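Local coordinates for protein leucine aminopeptidase 1 (Caenorhabditis elegans, PDB 2HB6) that probably acts as a digestive metalloaminopeptidase, releasing N-terminal amino acids, preferably leucine, from peptides with the help of two zinc ions per subunit, at residues Glu329-Asp334 / Asp420-Asn425; Val250-Val255 / Arg338-Asp343; Arg175-Pro180 / Arg274-Ala279; Tyr256-Leu261 / Asn307-Ile312. The protein carries 1 engineered substitution. All coordinates share one frame; numbering follows the deposited sequence. Where two conformers were deposited one is given.

All four contacts surround the two-metal site of the catalytic domain, where two sodium ions are modelled at the positions that, by similarity, take zinc. Interaction 4 supplies Asp-257, whose OD2 bridges both ions; interaction 1 adds Asp-334 to one ion, and interactions 2 and 3 add Lys-252 and Asp-275 to the other. Thr-333 joins interactions 1 and 4, its OG1 lying 2.7 Å from Gly-259 O. Arg-338 joins interactions 1 and 2, with NH1 3.2 Å from Asn-423 O. Lys-252 O, 3.0 Å from Ala-279 N, ties interaction 2 to interaction 3, whereas the centres of interactions 1 and 3 are about 25 Å apart.

Interaction 1: Glu329-Asp334 / Asp420-Asn425; sequences EINNTD and DMKNSN. With NA (sodium ion), chain G.
Asn-423 and Asn-331 interlock, each with CG lodged between its backbone N and carbonyl carbon. In Asn-423 this torsion (chi1 73°) lays the amide against the facing backbone, which it holds by both ends. OD1 accepts from Asn-331 N at 3.0 Å, with a weak second bond from Asn-332 N. ND2 donates to Asn-332 O at 2.9 Å, almost straight at 171° and with the acceptor in the amide plane; a further bond from ND2 to Ala-335 O supports this orientation of the amide. Asn-331 reaches back: its ND2 meets Ser-424 O at 3.0 Å from above the carbonyl plane, and its OD1 takes a weak bond from Ser-424 N. The two amide planes stand 71° apart, and Asn-331 OD1 comes within 2.9 Å of Asn-423 OD1, a close approach of two acceptors with no bond between them. Before these asparagines the chains pair as parallel strands, Glu-329 opposite Lys-422, in a small mixed sheet where strand 327-329 lies between 319-321 and 421-422. Glu-329 N bonds Met-421 O at 2.8 Å, and Asn-423 N bonds Glu-329 O at 3.0 Å. Both strand side chains run extended on one face, side by side and pointing the same way, so that OE1 of Glu-329 rests on CE of Lys-422 at 3.6 Å. Lys-422 NZ remains 4.7 Å from that OE1, too far for a salt bridge; OE1 is hydrogen-bonded to Ser-416 instead. Further along, Asp-334 binds a sodium ion through both O and OD1, at the position assigned by similarity to the first zinc.

Interaction 2: Val250-Val255 / Arg338-Asp343; sequences VGKGVV and RLILAD. With NA (sodium ion), chain F; SO4 (sulfate ion), chain C.
The active site of this M17 peptidase lies where strand 246-254 of the central mixed sheet meets the start of helix 337-350, and this contact carries on one side a zinc ligand assigned by similarity and on the other a predicted active-site residue. The short strand and helix segments pass 8.5 Å apart at their axes, with directions 142° from each other. Leu-341 lies over the strand: its CD2 is 3.8 Å from Lys-252 N and 3.9 Å from Val-250 CG1, the Val-250 and Leu-341 side chains sliding past each other in opposite directions. One residue earlier, Ile-340 CD1 touches Val-254 CG2 at 3.8 Å, crossing it at a slant. Lys-252 runs fully extended away from this apolar seam, and its NZ binds a sodium ion at 2.3 Å, at the position given by similarity to the second zinc. A sulfate, probably from the crystallisation liquor, lies beside that ion. Arg-338 bends at chi3 (76°) and presents its guanidinium edge: NE reaches sulfate O2 at 2.8 Å and NH2 reaches O3 at 3.1 Å, the latter nearly straight at 172°. Arg-338 N also donates to O2, and Gly-337 N bonds the sulfate too, so the anion sits at the amino end of the helix. Replacing Arg-338 by an alanine removes NE, NH1 and NH2, and would probably leave the anion held less firmly on that side and Asn-423 O without its NH1 partner. Strands 297-307 and 356-361 flank Val-250 and Gly-251 through backbone bonds, while helix 433-442 packs against Leu-341 and Arg-338.

Interaction 3: Arg175-Pro180 / Arg274-Ala279; sequences RLIDTP and RDMGGA. With NA (sodium ion), chain F.
The guanidinium of Arg-274 and the carboxylate of Asp-178 are linked by one water, which accepts from Arg-274 NE at 2.7 Å and donates to Asp-178 OD1 at 2.8 Å. Each group has a direct salt bridge as well, Arg-274 NH1 with Glu-463 and Asp-178 OD2 with Arg-467. A second guanidinium, that of Arg-175, has Leu-176 CG over one face, 4.1 Å above the plane and displaced toward the rim. These residues lie where two helix ends of the catalytic domain meet: the last turn of helix 157-178 packs against the turn that leads into helix 277-290, with Met-276 at the N-cap position. Ile-177 makes most of the contact from its side. Its CG2 meets Arg-274 CG at 3.6 Å, the two side chains crossing at about a right angle, and its CG1 reaches Gly-277 CA at 3.7 Å. A side chain on Gly-277 would probably be tight against Ile-177 CD1 and crowded by Arg-274 O, which accepts from Gly-277 N and closes the turn. Met-276 comes in from the other segment with CG between its backbone N and carbonyl carbon (chi1 44°) and further bends at chi2 and chi3; the folded chain brings CE to Leu-176 O at 3.5 Å and SD alongside Ile-177. Asp-275, between these packing residues, points away from helix 157-178 and binds a sodium ion through OD2, at a position assigned by similarity to the second zinc. Where helix 157-178 ends, Thr-179 N at 3.1 Å and Thr-179 OG1 at 2.6 Å reach Arg-175 O from opposite faces of its carbonyl plane.

Interaction 4: Tyr256-Leu261 / Asn307-Ile312; sequences YDTGGL and NNVSPI. With NA (sodium ion), chain F; NA (sodium ion), chain G.
Asp-257, which by similarity binds both zinc ions, pairs with Asn-307 at the edge of the two-metal site. Here its OD2 lies 2.3 Å from the sodium ion shared with Asp-334 and 2.8 Å from the one shared with Lys-252, while OD1 is turned to Asn-307 ND2 at 2.6 Å. The two side chains lie side by side and point the same way, both with CG anti to the backbone N. The amide comes on the syn side of OD1, 28° out of the carboxylate plane; Gly-259 N reaches the same oxygen at 3.0 Å from the opposite face, forming an Asx turn. This double grip, with the two ions on OD2, probably limits rotation of the carboxylate. Asn-307 O is likewise held twice, by Thr-258 N at 3.0 Å and by Thr-258 OG1 at 3.0 Å. That OG1 also accepts from Gly-260 N at 2.9 Å, an ST turn following directly on the Asx turn. With a valine in place of Thr-258, Gly-260 N would probably lose its acceptor and Asn-307 O its second donor, leaving the turn freer to shift. Val-309 CG2 then packs on Gly-260 O at 3.4 Å. Two other subunits meet these chains: Val-309 packs on Val-309 of the second, and Thr-258 on Leu-261 of the third. Strand 256-257 follows strand 246-254 after a corner and runs parallel to strand 297-307, Asp-257 pairing with Asn-307.

Interaction 1: Glu329-Asp334 / Asp420-Asn425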
# COMPACT_ATOMS: atom_id res chain seq x y z
N GLU A 329 23.86 -5.97 -15.18
CA GLU A 329 23.25 -6.52 -13.97
C GLU A 329 21.75 -6.19 -14.01
O GLU A 329 21.35 -5.02 -14.05
CB GLU A 329 23.91 -5.93 -12.72
CG GLU A 329 23.26 -6.37 -11.42
CD GLU A 329 23.90 -5.75 -10.18
OE1 GLU A 329 24.71 -4.79 -10.28
OE2 GLU A 329 23.59 -6.24 -9.08
N ILE A 330 20.94 -7.24 -14.02
CA ILE A 330 19.50 -7.07 -14.09
C ILE A 330 19.03 -6.91 -12.66
O ILE A 330 19.06 -7.85 -11.89
CB ILE A 330 18.80 -8.28 -14.76
CG1 ILE A 330 19.29 -8.44 -16.21
CG2 ILE A 330 17.26 -8.10 -14.74
CD1 ILE A 330 18.87 -9.77 -16.87
N ASN A 331 18.62 -5.69 -12.28
CA ASN A 331 17.99 -5.49 -10.96
C ASN A 331 16.47 -5.35 -11.06
O ASN A 331 15.77 -5.20 -10.06
CB ASN A 331 18.62 -4.31 -10.22
CG ASN A 331 18.39 -2.98 -10.92
OD1 ASN A 331 18.16 -2.93 -12.13
ND2 ASN A 331 18.44 -1.91 -10.15
N ASN A 332 15.96 -5.40 -12.29
CA ASN A 332 14.55 -5.17 -12.56
C ASN A 332 14.09 -5.97 -13.79
O ASN A 332 14.33 -5.58 -14.93
CB ASN A 332 14.29 -3.67 -12.76
CG ASN A 332 12.80 -3.31 -12.88
OD1 ASN A 332 11.93 -4.18 -12.94
ND2 ASN A 332 12.50 -2.01 -12.90
N THR A 333 13.39 -7.08 -13.56
CA THR A 333 12.93 -7.90 -14.68
C THR A 333 11.76 -7.27 -15.46
O THR A 333 11.48 -7.67 -16.59
CB THR A 333 12.51 -9.32 -14.22
OG1 THR A 333 11.40 -9.21 -13.34
CG2 THR A 333 13.67 -10.03 -13.52
N ASP A 334 11.09 -6.30 -14.85
CA ASP A 334 10.10 -5.47 -15.54
C ASP A 334 10.74 -4.32 -16.36
O ASP A 334 10.04 -3.48 -16.92
CB ASP A 334 9.08 -4.91 -14.55
CG ASP A 334 7.78 -4.48 -15.22
OD1 ASP A 334 7.53 -4.89 -16.37
OD2 ASP A 334 7.03 -3.70 -14.60
N ASP A 420 28.98 -3.92 -16.04
CA ASP A 420 29.25 -2.67 -16.72
C ASP A 420 28.17 -1.64 -16.40
O ASP A 420 28.44 -0.46 -16.39
CB ASP A 420 29.40 -2.87 -18.23
CG ASP A 420 30.66 -3.63 -18.59
OD1 ASP A 420 31.67 -3.51 -17.87
OD2 ASP A 420 30.65 -4.33 -19.61
N MET A 421 26.96 -2.12 -16.11
CA MET A 421 25.82 -1.26 -15.75
C MET A 421 24.69 -2.13 -15.19
O MET A 421 24.72 -3.36 -15.35
CB MET A 421 25.32 -0.46 -16.96
CG MET A 421 24.65 -1.33 -18.03
SD MET A 421 24.71 -0.65 -19.70
CE MET A 421 26.40 -1.12 -20.16
N LYS A 422 23.74 -1.49 -14.51
CA LYS A 422 22.45 -2.11 -14.17
C LYS A 422 21.48 -1.77 -15.30
O LYS A 422 21.72 -0.83 -16.05
CB LYS A 422 21.90 -1.54 -12.85
CG LYS A 422 22.75 -1.91 -11.63
CD LYS A 422 22.07 -1.53 -10.31
CE LYS A 422 22.96 -1.90 -9.10
NZ LYS A 422 22.25 -1.60 -7.80
N ASN A 423 20.39 -2.52 -15.41
CA ASN A 423 19.39 -2.18 -16.41
C ASN A 423 18.41 -1.09 -15.97
O ASN A 423 17.75 -0.48 -16.81
CB ASN A 423 18.67 -3.42 -16.95
CG ASN A 423 17.68 -4.03 -15.96
OD1 ASN A 423 17.98 -4.18 -14.77
ND2 ASN A 423 16.51 -4.41 -16.45
N SER A 424 18.34 -0.82 -14.67
CA SER A 424 17.38 0.14 -14.15
C SER A 424 17.86 0.68 -12.82
O SER A 424 18.85 0.20 -12.26
CB SER A 424 15.97 -0.46 -14.03
OG SER A 424 15.73 -0.97 -12.74
N ASN A 425 17.19 1.72 -12.34
CA ASN A 425 17.42 2.26 -11.01
C ASN A 425 16.09 2.19 -10.26
O ASN A 425 15.08 2.71 -10.73
CB ASN A 425 17.95 3.71 -11.10
CG ASN A 425 18.35 4.28 -9.74
OD1 ASN A 425 17.55 4.29 -8.80
ND2 ASN A 425 19.58 4.77 -9.63
NA NA G . 8.44 -3.99 -19.00
O HOH W 1 7.37 -1.34 -18.30

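Interaction 2: Val250-Val255 / Arg338-Asp343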
# COMPACT_ATOMS: atom_id res chain seq x y z
N VAL A 250 14.45 -0.16 -35.42
CA VAL A 250 14.52 -1.24 -34.43
C VAL A 250 13.26 -1.14 -33.57
O VAL A 250 12.95 -0.08 -33.05
CB VAL A 250 15.80 -1.12 -33.57
CG1 VAL A 250 15.93 -2.32 -32.60
CG2 VAL A 250 17.05 -1.02 -34.48
N GLY A 251 12.51 -2.23 -33.43
CA GLY A 251 11.23 -2.19 -32.74
C GLY A 251 11.17 -3.17 -31.58
O GLY A 251 11.63 -4.29 -31.70
N LYS A 252 10.59 -2.73 -30.46
CA LYS A 252 10.41 -3.61 -29.31
C LYS A 252 9.17 -4.47 -29.50
O LYS A 252 8.04 -3.95 -29.55
CB LYS A 252 10.27 -2.79 -28.02
CG LYS A 252 9.95 -3.62 -26.78
CD LYS A 252 9.49 -2.70 -25.64
CE LYS A 252 8.95 -3.56 -24.54
NZ LYS A 252 8.69 -2.81 -23.26
N GLY A 253 9.38 -5.78 -29.59
CA GLY A 253 8.30 -6.72 -29.89
C GLY A 253 8.06 -7.70 -28.75
O GLY A 253 8.10 -8.92 -28.95
N VAL A 254 7.79 -7.15 -27.57
CA VAL A 254 7.44 -7.97 -26.41
C VAL A 254 5.97 -8.35 -26.52
O VAL A 254 5.08 -7.54 -26.26
CB VAL A 254 7.76 -7.25 -25.06
CG1 VAL A 254 7.26 -8.08 -23.88
CG2 VAL A 254 9.29 -7.05 -24.93
N VAL A 255 5.72 -9.59 -26.95
CA VAL A 255 4.33 -9.99 -27.27
C VAL A 255 3.45 -10.04 -26.01
O VAL A 255 2.24 -9.84 -26.08
CB VAL A 255 4.28 -11.34 -28.05
CG1 VAL A 255 5.04 -11.21 -29.38
CG2 VAL A 255 4.87 -12.49 -27.22
N ARG A 338 14.22 -2.74 -22.69
CA ARG A 338 15.42 -2.02 -23.03
C ARG A 338 16.59 -2.99 -23.26
O ARG A 338 17.51 -2.68 -24.01
CB ARG A 338 15.74 -0.99 -21.94
CG ARG A 338 16.00 -1.60 -20.54
CD ARG A 338 15.89 -0.53 -19.45
NE ARG A 338 14.50 -0.18 -19.18
CZ ARG A 338 14.10 0.60 -18.18
NH1 ARG A 338 15.00 1.12 -17.36
NH2 ARG A 338 12.82 0.86 -17.99
N LEU A 339 16.55 -4.17 -22.63
CA LEU A 339 17.64 -5.15 -22.83
C LEU A 339 17.62 -5.68 -24.27
O LEU A 339 18.65 -5.77 -24.93
CB LEU A 339 17.54 -6.32 -21.85
CG LEU A 339 17.76 -6.02 -20.35
CD1 LEU A 339 17.46 -7.25 -19.50
CD2 LEU A 339 19.17 -5.54 -20.11
N ILE A 340 16.43 -6.04 -24.76
CA ILE A 340 16.35 -6.63 -26.09
C ILE A 340 16.69 -5.58 -27.16
O ILE A 340 17.31 -5.90 -28.18
CB ILE A 340 14.99 -7.36 -26.34
CG1 ILE A 340 13.85 -6.36 -26.57
CG2 ILE A 340 14.68 -8.29 -25.13
CD1 ILE A 340 12.49 -7.00 -27.01
N LEU A 341 16.32 -4.32 -26.89
CA LEU A 341 16.61 -3.20 -27.79
C LEU A 341 18.10 -2.86 -27.85
O LEU A 341 18.60 -2.46 -28.90
CB LEU A 341 15.82 -1.96 -27.38
CG LEU A 341 14.33 -2.03 -27.70
CD1 LEU A 341 13.62 -0.91 -27.00
CD2 LEU A 341 14.06 -2.02 -29.21
N ALA A 342 18.80 -3.01 -26.72
CA ALA A 342 20.26 -2.85 -26.69
C ALA A 342 20.96 -3.78 -27.69
O ALA A 342 21.94 -3.39 -28.32
CB ALA A 342 20.78 -3.12 -25.27
N ASP A 343 20.47 -5.02 -27.81
CA ASP A 343 21.02 -5.97 -28.79
C ASP A 343 20.62 -5.56 -30.20
O ASP A 343 21.43 -5.57 -31.11
CB ASP A 343 20.52 -7.39 -28.53
CG ASP A 343 21.23 -8.07 -27.37
OD1 ASP A 343 22.19 -7.51 -26.79
OD2 ASP A 343 20.79 -9.18 -27.04
NA NA F . 8.02 -4.39 -21.71
S SO4 C . 11.23 -1.73 -20.71
O1 SO4 C . 10.82 -1.49 -22.08
O2 SO4 C . 12.67 -1.80 -20.57
O3 SO4 C . 10.85 -0.60 -19.85
O4 SO4 C . 10.61 -2.96 -20.29

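Interaction 3: Arg175-Pro180 / Arg274-Ala279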
# COMPACT_ATOMS: atom_id res chain seq x y z
N ARG A 175 -4.08 -3.71 -35.32
CA ARG A 175 -4.56 -5.09 -35.25
C ARG A 175 -3.57 -5.95 -34.47
O ARG A 175 -3.97 -6.74 -33.62
CB ARG A 175 -4.78 -5.69 -36.66
CG ARG A 175 -5.05 -7.20 -36.66
CD ARG A 175 -5.18 -7.82 -38.07
NE ARG A 175 -3.94 -7.76 -38.85
CZ ARG A 175 -2.91 -8.60 -38.72
NH1 ARG A 175 -2.94 -9.57 -37.82
NH2 ARG A 175 -1.84 -8.45 -39.50
N LEU A 176 -2.28 -5.80 -34.77
CA LEU A 176 -1.27 -6.60 -34.10
C LEU A 176 -1.24 -6.30 -32.59
O LEU A 176 -1.09 -7.21 -31.77
CB LEU A 176 0.10 -6.35 -34.73
CG LEU A 176 0.26 -6.81 -36.19
CD1 LEU A 176 1.50 -6.20 -36.79
CD2 LEU A 176 0.31 -8.36 -36.29
N ILE A 177 -1.41 -5.03 -32.25
CA ILE A 177 -1.47 -4.57 -30.86
C ILE A 177 -2.71 -5.12 -30.16
O ILE A 177 -2.61 -5.58 -29.01
CB ILE A 177 -1.44 -3.03 -30.80
CG1 ILE A 177 -0.02 -2.55 -31.15
CG2 ILE A 177 -1.90 -2.49 -29.41
CD1 ILE A 177 0.07 -1.04 -31.41
N ASP A 178 -3.86 -5.10 -30.83
CA ASP A 178 -5.13 -5.48 -30.19
C ASP A 178 -5.24 -6.99 -29.95
O ASP A 178 -5.97 -7.43 -29.06
CB ASP A 178 -6.34 -5.01 -31.00
CG ASP A 178 -6.46 -3.49 -31.06
OD1 ASP A 178 -5.78 -2.79 -30.28
OD2 ASP A 178 -7.24 -3.00 -31.90
N THR A 179 -4.52 -7.77 -30.76
CA THR A 179 -4.58 -9.23 -30.71
C THR A 179 -4.02 -9.72 -29.36
O THR A 179 -2.92 -9.33 -28.96
CB THR A 179 -3.82 -9.86 -31.92
OG1 THR A 179 -4.34 -9.31 -33.16
CG2 THR A 179 -3.97 -11.37 -31.95
N PRO A 180 -4.78 -10.58 -28.64
CA PRO A 180 -4.25 -11.12 -27.40
C PRO A 180 -3.02 -11.99 -27.63
O PRO A 180 -2.85 -12.58 -28.70
CB PRO A 180 -5.42 -11.95 -26.85
CG PRO A 180 -6.21 -12.30 -28.04
CD PRO A 180 -6.13 -11.08 -28.92
N ARG A 274 0.17 -5.22 -25.35
CA ARG A 274 0.40 -4.04 -26.20
C ARG A 274 1.88 -3.67 -26.22
O ARG A 274 2.29 -2.73 -26.90
CB ARG A 274 -0.47 -2.85 -25.74
CG ARG A 274 -1.98 -3.12 -25.84
CD ARG A 274 -2.85 -1.85 -25.75
NE ARG A 274 -4.24 -2.23 -25.46
CZ ARG A 274 -4.95 -1.81 -24.42
NH1 ARG A 274 -4.44 -0.95 -23.54
NH2 ARG A 274 -6.19 -2.25 -24.26
N ASP A 275 2.70 -4.46 -25.51
CA ASP A 275 4.12 -4.18 -25.35
C ASP A 275 4.97 -4.54 -26.59
O ASP A 275 6.20 -4.47 -26.56
CB ASP A 275 4.64 -4.93 -24.13
CG ASP A 275 5.62 -4.11 -23.32
OD1 ASP A 275 5.59 -2.86 -23.36
OD2 ASP A 275 6.46 -4.73 -22.64
N MET A 276 4.30 -4.94 -27.67
CA MET A 276 4.93 -5.15 -28.97
C MET A 276 4.56 -4.05 -29.96
O MET A 276 4.82 -4.18 -31.16
CB MET A 276 4.62 -6.58 -29.52
CG MET A 276 3.16 -7.06 -29.40
SD MET A 276 1.90 -5.87 -29.89
CE MET A 276 2.14 -5.98 -31.67
N GLY A 277 3.97 -2.96 -29.45
CA GLY A 277 3.55 -1.83 -30.29
C GLY A 277 4.67 -1.17 -31.09
O GLY A 277 4.46 -0.72 -32.22
N GLY A 278 5.87 -1.12 -30.50
CA GLY A 278 7.04 -0.59 -31.23
C GLY A 278 7.42 -1.45 -32.43
O GLY A 278 7.70 -0.93 -33.52
N ALA A 279 7.44 -2.77 -32.24
CA ALA A 279 7.76 -3.69 -33.33
C ALA A 279 6.73 -3.58 -34.44
O ALA A 279 7.09 -3.52 -35.62
CB ALA A 279 7.84 -5.13 -32.84
NA NA F . 8.02 -4.39 -21.71
O HOH W 2 -5.79 -3.14 -27.53

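Interaction 4: Tyr256-Leu261 / Asn307-Ile312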
# COMPACT_ATOMS: atom_id res chain seq x y z
N TYR A 256 4.09 -10.28 -24.87
CA TYR A 256 3.47 -10.09 -23.56
C TYR A 256 4.53 -9.88 -22.50
O TYR A 256 5.54 -10.57 -22.49
CB TYR A 256 2.65 -11.32 -23.16
CG TYR A 256 1.66 -10.98 -22.08
CD1 TYR A 256 0.42 -10.43 -22.40
CD2 TYR A 256 1.98 -11.15 -20.74
CE1 TYR A 256 -0.48 -10.07 -21.43
CE2 TYR A 256 1.07 -10.81 -19.74
CZ TYR A 256 -0.15 -10.28 -20.10
OH TYR A 256 -1.05 -9.95 -19.14
N ASP A 257 4.29 -8.93 -21.60
CA ASP A 257 5.16 -8.70 -20.45
C ASP A 257 4.41 -8.94 -19.14
O ASP A 257 3.58 -8.13 -18.75
CB ASP A 257 5.64 -7.26 -20.49
CG ASP A 257 6.80 -7.00 -19.56
OD1 ASP A 257 7.37 -7.94 -18.96
OD2 ASP A 257 7.17 -5.81 -19.47
N THR A 258 4.71 -10.05 -18.46
CA THR A 258 4.15 -10.29 -17.11
C THR A 258 4.90 -9.45 -16.07
O THR A 258 4.47 -9.36 -14.93
CB THR A 258 4.33 -11.75 -16.68
OG1 THR A 258 5.73 -12.03 -16.59
CG2 THR A 258 3.65 -12.73 -17.66
N GLY A 259 6.02 -8.86 -16.48
CA GLY A 259 6.95 -8.19 -15.58
C GLY A 259 8.12 -9.12 -15.26
O GLY A 259 9.15 -8.67 -14.75
N GLY A 260 7.95 -10.41 -15.55
CA GLY A 260 8.95 -11.41 -15.18
C GLY A 260 8.83 -11.73 -13.71
O GLY A 260 7.76 -11.53 -13.12
N LEU A 261 9.91 -12.24 -13.11
CA LEU A 261 9.90 -12.58 -11.68
C LEU A 261 9.57 -11.41 -10.73
O LEU A 261 8.84 -11.58 -9.74
CB LEU A 261 11.18 -13.31 -11.27
CG LEU A 261 11.05 -14.84 -11.39
CD1 LEU A 261 12.41 -15.49 -11.43
CD2 LEU A 261 10.19 -15.45 -10.26
N ASN A 307 8.02 -12.15 -22.11
CA ASN A 307 8.67 -12.06 -20.79
C ASN A 307 7.74 -12.71 -19.76
O ASN A 307 6.71 -12.13 -19.40
CB ASN A 307 8.89 -10.57 -20.45
CG ASN A 307 9.81 -10.37 -19.26
OD1 ASN A 307 10.68 -11.19 -18.99
ND2 ASN A 307 9.62 -9.26 -18.55
N ASN A 308 8.07 -13.91 -19.32
CA ASN A 308 7.16 -14.69 -18.48
C ASN A 308 7.95 -15.30 -17.30
O ASN A 308 9.11 -14.96 -17.08
CB ASN A 308 6.44 -15.76 -19.32
CG ASN A 308 5.01 -16.05 -18.84
OD1 ASN A 308 4.76 -16.32 -17.65
ND2 ASN A 308 4.06 -16.01 -19.77
N VAL A 309 7.31 -16.19 -16.56
CA VAL A 309 7.76 -16.55 -15.22
C VAL A 309 7.96 -18.07 -15.15
O VAL A 309 7.02 -18.83 -15.38
CB VAL A 309 6.71 -16.13 -14.14
CG1 VAL A 309 7.06 -16.72 -12.77
CG2 VAL A 309 6.58 -14.60 -14.07
N SER A 310 9.19 -18.48 -14.84
CA SER A 310 9.51 -19.89 -14.64
C SER A 310 10.88 -19.99 -13.94
O SER A 310 11.59 -18.98 -13.85
CB SER A 310 9.55 -20.63 -15.98
OG SER A 310 10.83 -20.51 -16.54
N PRO A 311 11.26 -21.18 -13.43
CA PRO A 311 12.55 -21.33 -12.75
C PRO A 311 13.76 -20.97 -13.60
O PRO A 311 14.84 -20.73 -13.04
CB PRO A 311 12.59 -22.81 -12.37
CG PRO A 311 11.16 -23.22 -12.32
CD PRO A 311 10.49 -22.44 -13.41
N ILE A 312 13.60 -20.93 -14.92
CA ILE A 312 14.70 -20.52 -15.79
C ILE A 312 14.71 -19.06 -16.22
O ILE A 312 15.64 -18.64 -16.92
CB ILE A 312 14.88 -21.45 -17.03
CG1 ILE A 312 13.71 -21.30 -18.01
CG2 ILE A 312 15.13 -22.89 -16.59
CD1 ILE A 312 14.06 -21.68 -19.46
NA NA F . 8.02 -4.39 -21.71
NA NA G . 8.44 -3.99 -19.00
O HOH W 1 7.37 -1.34 -18.30